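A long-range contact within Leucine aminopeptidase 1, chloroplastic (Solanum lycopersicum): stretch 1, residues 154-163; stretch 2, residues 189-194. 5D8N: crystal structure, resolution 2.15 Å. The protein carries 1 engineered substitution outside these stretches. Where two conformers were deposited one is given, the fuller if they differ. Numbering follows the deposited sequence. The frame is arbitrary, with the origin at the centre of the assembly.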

ATOM      1  N   SER A 154      46.552 -30.917   0.977  0.50 39.16           N
ATOM      2  CA  SER A 154      45.792 -29.843   0.333  0.50 38.50           C
ATOM      3  C   SER A 154      45.326 -30.287  -1.053  0.50 33.89           C
ATOM      4  O   SER A 154      44.259 -29.899  -1.529  0.50 34.63           O
ATOM      5  CB  SER A 154      46.623 -28.573   0.205  0.50 42.00           C
ATOM      6  OG  SER A 154      47.552 -28.703  -0.860  0.50 42.75           O
ATOM      7  N   LYS A 155      46.153 -31.070  -1.730  1.00 31.34           N
ATOM      8  CA  LYS A 155      45.788 -31.538  -3.045  1.00 33.87           C
ATOM      9  C   LYS A 155      44.594 -32.490  -2.982  1.00 32.57           C
ATOM     10  O   LYS A 155      43.732 -32.477  -3.846  1.00 27.93           O
ATOM     11  CB  LYS A 155      46.940 -32.277  -3.688  1.00 35.47           C
ATOM     12  CG  LYS A 155      48.121 -31.404  -4.056  1.00 42.18           C
ATOM     13  CD  LYS A 155      49.003 -32.277  -4.932  1.00 46.98           C
ATOM     14  CE  LYS A 155      50.470 -32.103  -4.634  1.00 56.13           C
ATOM     15  NZ  LYS A 155      51.208 -32.936  -5.622  1.00 63.09           N
ATOM     16  N   ILE A 156      44.618 -33.384  -2.004  1.00 33.99           N
ATOM     17  CA  ILE A 156      43.508 -34.285  -1.765  1.00 33.76           C
ATOM     18  C   ILE A 156      42.231 -33.467  -1.567  1.00 31.65           C
ATOM     19  O   ILE A 156      41.193 -33.827  -2.122  1.00 28.43           O
ATOM     20  CB  ILE A 156      43.791 -35.229  -0.585  1.00 36.74           C
ATOM     21  CG1 ILE A 156      44.766 -36.327  -1.037  1.00 42.27           C
ATOM     22  CG2 ILE A 156      42.519 -35.860  -0.058  1.00 33.95           C
ATOM     23  CD1 ILE A 156      45.361 -37.129   0.104  1.00 45.32           C
ATOM     24  N   ASN A 157      42.304 -32.416  -0.757  1.00 29.19           N
ATOM     25  CA  ASN A 157      41.132 -31.611  -0.437  1.00 31.84           C
ATOM     26  C   ASN A 157      40.648 -30.827  -1.650  1.00 27.56           C
ATOM     27  O   ASN A 157      39.452 -30.724  -1.868  1.00 27.88           O
ATOM     28  CB  ASN A 157      41.450 -30.637   0.704  1.00 35.18           C
ATOM     29  CG  ASN A 157      41.628 -31.331   2.047  1.00 40.73           C
ATOM     30  OD1 ASN A 157      41.196 -32.467   2.251  1.00 40.71           O
ATOM     31  ND2 ASN A 157      42.198 -30.605   3.002  1.00 46.54           N
ATOM     32  N   SER A 158      41.575 -30.389  -2.496  1.00 27.19           N
ATOM     33  CA  SER A 158      41.196 -29.759  -3.760  1.00 30.95           C
ATOM     34  C   SER A 158      40.503 -30.753  -4.700  1.00 28.03           C
ATOM     35  O   SER A 158      39.508 -30.432  -5.318  1.00 24.91           O
ATOM     36  CB  SER A 158      42.397 -29.154  -4.483  1.00 33.93           C
ATOM     37  OG  SER A 158      42.892 -28.085  -3.708  1.00 41.82           O
ATOM     38  N   ALA A 159      40.970 -31.990  -4.716  1.00 27.63           N
ATOM     39  CA  ALA A 159      40.396 -32.985  -5.593  1.00 28.56           C
ATOM     40  C   ALA A 159      38.965 -33.249  -5.179  1.00 25.70           C
ATOM     41  O   ALA A 159      38.091 -33.371  -6.031  1.00 22.96           O
ATOM     42  CB  ALA A 159      41.205 -34.281  -5.555  1.00 30.73           C
ATOM     43  N   SER A 160      38.717 -33.393  -3.879  1.00 26.01           N
ATOM     44  CA  SER A 160      37.375 -33.725  -3.420  1.00 25.10           C
ATOM     45  C   SER A 160      36.388 -32.567  -3.595  1.00 23.17           C
ATOM     46  O   SER A 160      35.213 -32.775  -3.916  1.00 23.34           O
ATOM     47  CB  SER A 160      37.369 -34.214  -1.981  1.00 27.19           C
ATOM     48  OG  SER A 160      37.702 -33.164  -1.110  1.00 32.84           O
ATOM     49  N   ALA A 161      36.896 -31.350  -3.499  1.00 22.25           N
ATOM     50  CA  ALA A 161      36.125 -30.147  -3.771  1.00 22.60           C
ATOM     51  C   ALA A 161      35.830 -29.981  -5.264  1.00 21.24           C
ATOM     52  O   ALA A 161      34.705 -29.642  -5.628  1.00 20.92           O
ATOM     53  CB  ALA A 161      36.858 -28.911  -3.256  1.00 24.91           C
ATOM     54  N   ILE A 162      36.780 -30.332  -6.123  1.00 19.93           N
ATOM     55  CA  ILE A 162      36.537 -30.371  -7.567  1.00 20.13           C
ATOM     56  C   ILE A 162      35.426 -31.375  -7.895  1.00 23.08           C
ATOM     57  O   ILE A 162      34.485 -31.061  -8.637  1.00 24.14           O
ATOM     58  CB  ILE A 162      37.808 -30.728  -8.337  1.00 20.36           C
ATOM     59  CG1 ILE A 162      38.786 -29.548  -8.355  1.00 21.50           C
ATOM     60  CG2 ILE A 162      37.501 -31.163  -9.766  1.00 20.87           C
ATOM     61  CD1 ILE A 162      40.215 -29.930  -8.730  1.00 21.66           C
ATOM     62  N   ALA A 163      35.511 -32.563  -7.290  1.00 20.70           N
ATOM     63  CA  ALA A 163      34.528 -33.605  -7.488  1.00 20.25           C
ATOM     64  C   ALA A 163      33.148 -33.112  -7.090  1.00 20.25           C
ATOM     65  O   ALA A 163      32.180 -33.344  -7.802  1.00 21.57           O
ATOM     66  CB  ALA A 163      34.896 -34.855  -6.685  1.00 20.48           C
ATOM     67  N   ASP A 189      37.904 -37.679 -14.562  1.00 26.77           N
ATOM     68  CA  ASP A 189      39.271 -37.989 -14.153  1.00 28.08           C
ATOM     69  C   ASP A 189      39.883 -36.737 -13.548  1.00 28.07           C
ATOM     70  O   ASP A 189      39.922 -35.686 -14.169  1.00 30.66           O
ATOM     71  CB  ASP A 189      40.105 -38.457 -15.359  1.00 29.08           C
ATOM     72  CG  ASP A 189      39.613 -39.778 -15.935  1.00 33.11           C
ATOM     73  OD1 ASP A 189      39.073 -40.598 -15.159  1.00 35.18           O
ATOM     74  OD2 ASP A 189      39.766 -40.018 -17.153  1.00 35.35           O
ATOM     75  N   ILE A 190      40.277 -36.830 -12.291  1.00 28.44           N
ATOM     76  CA  ILE A 190      40.983 -35.758 -11.646  1.00 27.76           C
ATOM     77  C   ILE A 190      42.479 -36.032 -11.738  1.00 30.57           C
ATOM     78  O   ILE A 190      42.966 -37.068 -11.283  1.00 29.50           O
ATOM     79  CB  ILE A 190      40.520 -35.633 -10.187  1.00 27.43           C
ATOM     80  CG1 ILE A 190      39.013 -35.339 -10.157  1.00 29.53           C
ATOM     81  CG2 ILE A 190      41.281 -34.515  -9.483  1.00 25.76           C
ATOM     82  CD1 ILE A 190      38.424 -35.380  -8.764  1.00 31.40           C
ATOM     83  N   LEU A 191      43.205 -35.057 -12.265  1.00 32.53           N
ATOM     84  CA  LEU A 191      44.606 -35.229 -12.626  1.00 31.67           C
ATOM     85  C   LEU A 191      45.509 -34.280 -11.848  1.00 31.66           C
ATOM     86  O   LEU A 191      45.094 -33.197 -11.414  1.00 30.68           O
ATOM     87  CB  LEU A 191      44.815 -34.971 -14.120  1.00 32.79           C
ATOM     88  CG  LEU A 191      43.886 -35.685 -15.108  1.00 32.91           C
ATOM     89  CD1 LEU A 191      44.251 -35.303 -16.543  1.00 35.10           C
ATOM     90  CD2 LEU A 191      43.926 -37.192 -14.912  1.00 30.75           C
ATOM     91  N   GLY A 192      46.723 -34.762 -11.596  1.00 32.41           N
ATOM     92  CA  GLY A 192      47.791 -33.936 -11.039  1.00 31.76           C
ATOM     93  C   GLY A 192      47.765 -33.812  -9.525  1.00 34.04           C
ATOM     94  O   GLY A 192      48.484 -32.976  -8.983  1.00 33.59           O
ATOM     95  N   LEU A 193      46.770 -34.418  -8.875  1.00 30.83           N
ATOM     96  CA  LEU A 193      46.551 -34.123  -7.474  1.00 34.67           C
ATOM     97  C   LEU A 193      46.798 -35.355  -6.593  1.00 34.93           C
ATOM     98  O   LEU A 193      46.541 -35.306  -5.387  1.00 32.96           O
ATOM     99  CB  LEU A 193      45.142 -33.561  -7.236  1.00 33.78           C
ATOM    100  CG  LEU A 193      44.834 -32.197  -7.860  1.00 35.66           C
ATOM    101  CD1 LEU A 193      43.363 -31.814  -7.698  1.00 31.21           C
ATOM    102  CD2 LEU A 193      45.708 -31.103  -7.265  1.00 36.71           C
ATOM    103  N   GLY A 194      47.301 -36.433  -7.185  1.00 34.85           N
ATOM    104  CA  GLY A 194      47.640 -37.639  -6.438  1.00 34.56           C
ATOM    105  C   GLY A 194      46.751 -38.799  -6.832  1.00 35.55           C
ATOM    106  O   GLY A 194      45.794 -38.620  -7.583  1.00 32.38           O
TER

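No hydrogen bond crosses between these two stretches; packing alone joins them, and one residue, Leu-193, supplies the largest share of the covered surface. The helix 154-163 runs roughly antiparallel to the strand that includes Ile-190, with 150° between their directions and 9.6 Å between axes at closest approach. About 344 Å² is buried, both sides summed.

Leu-193 lies in the loop after the strand. Its CA-to-CB bond points sideways, yet its m,t side chain reaches the helix. Leu-193 CD1 lies 3.8 Å from Ile-162 CD1 and 3.9 Å from Ala-159 CB. It also sits 4.3 Å from Ser-158 CB. The other methyl, Leu-193 CD2, is 4.0 Å from Lys-155 CB.

The CA-to-CB bond of Ile-190 points toward the helix. Ile-190 CD1 comes 3.4 Å from Ala-159 O, a van der Waals contact with the backbone. The same CD1 lies 4.1 Å from Ala-163 CB, and Ile-190 CG2 is 3.9 Å from Ala-159 CB. Ala-159 thus touches both large apolar residues, and its small side chain lets them come close to the helix backbone. The CA-to-CB bond of Ile-162, also m,t, points toward the second stretch, and the side chain adds branched apolar bulk.

Lys-155 suits the partly exposed end of the contact. Its CB lies 3.5 Å from Leu-193 O, while the aliphatic chain extends past Gly-192, with Lys-155 CD 4.1 Å from Gly-192 O. Lys-155 NZ is 4.3 Å from Gly-192 O, too far for a hydrogen bond.

Ser-158 is buried, but its hydroxyl is satisfied within the helix: Ser-158 OG donates to Ser-154 O at 3.1 Å. Its CB is left to pack on Leu-193.

The glycines suit their backbone angles. Gly-192 has a positive phi of 84°. At Gly-194, a CB would be jammed against the carbonyl O of Leu-193.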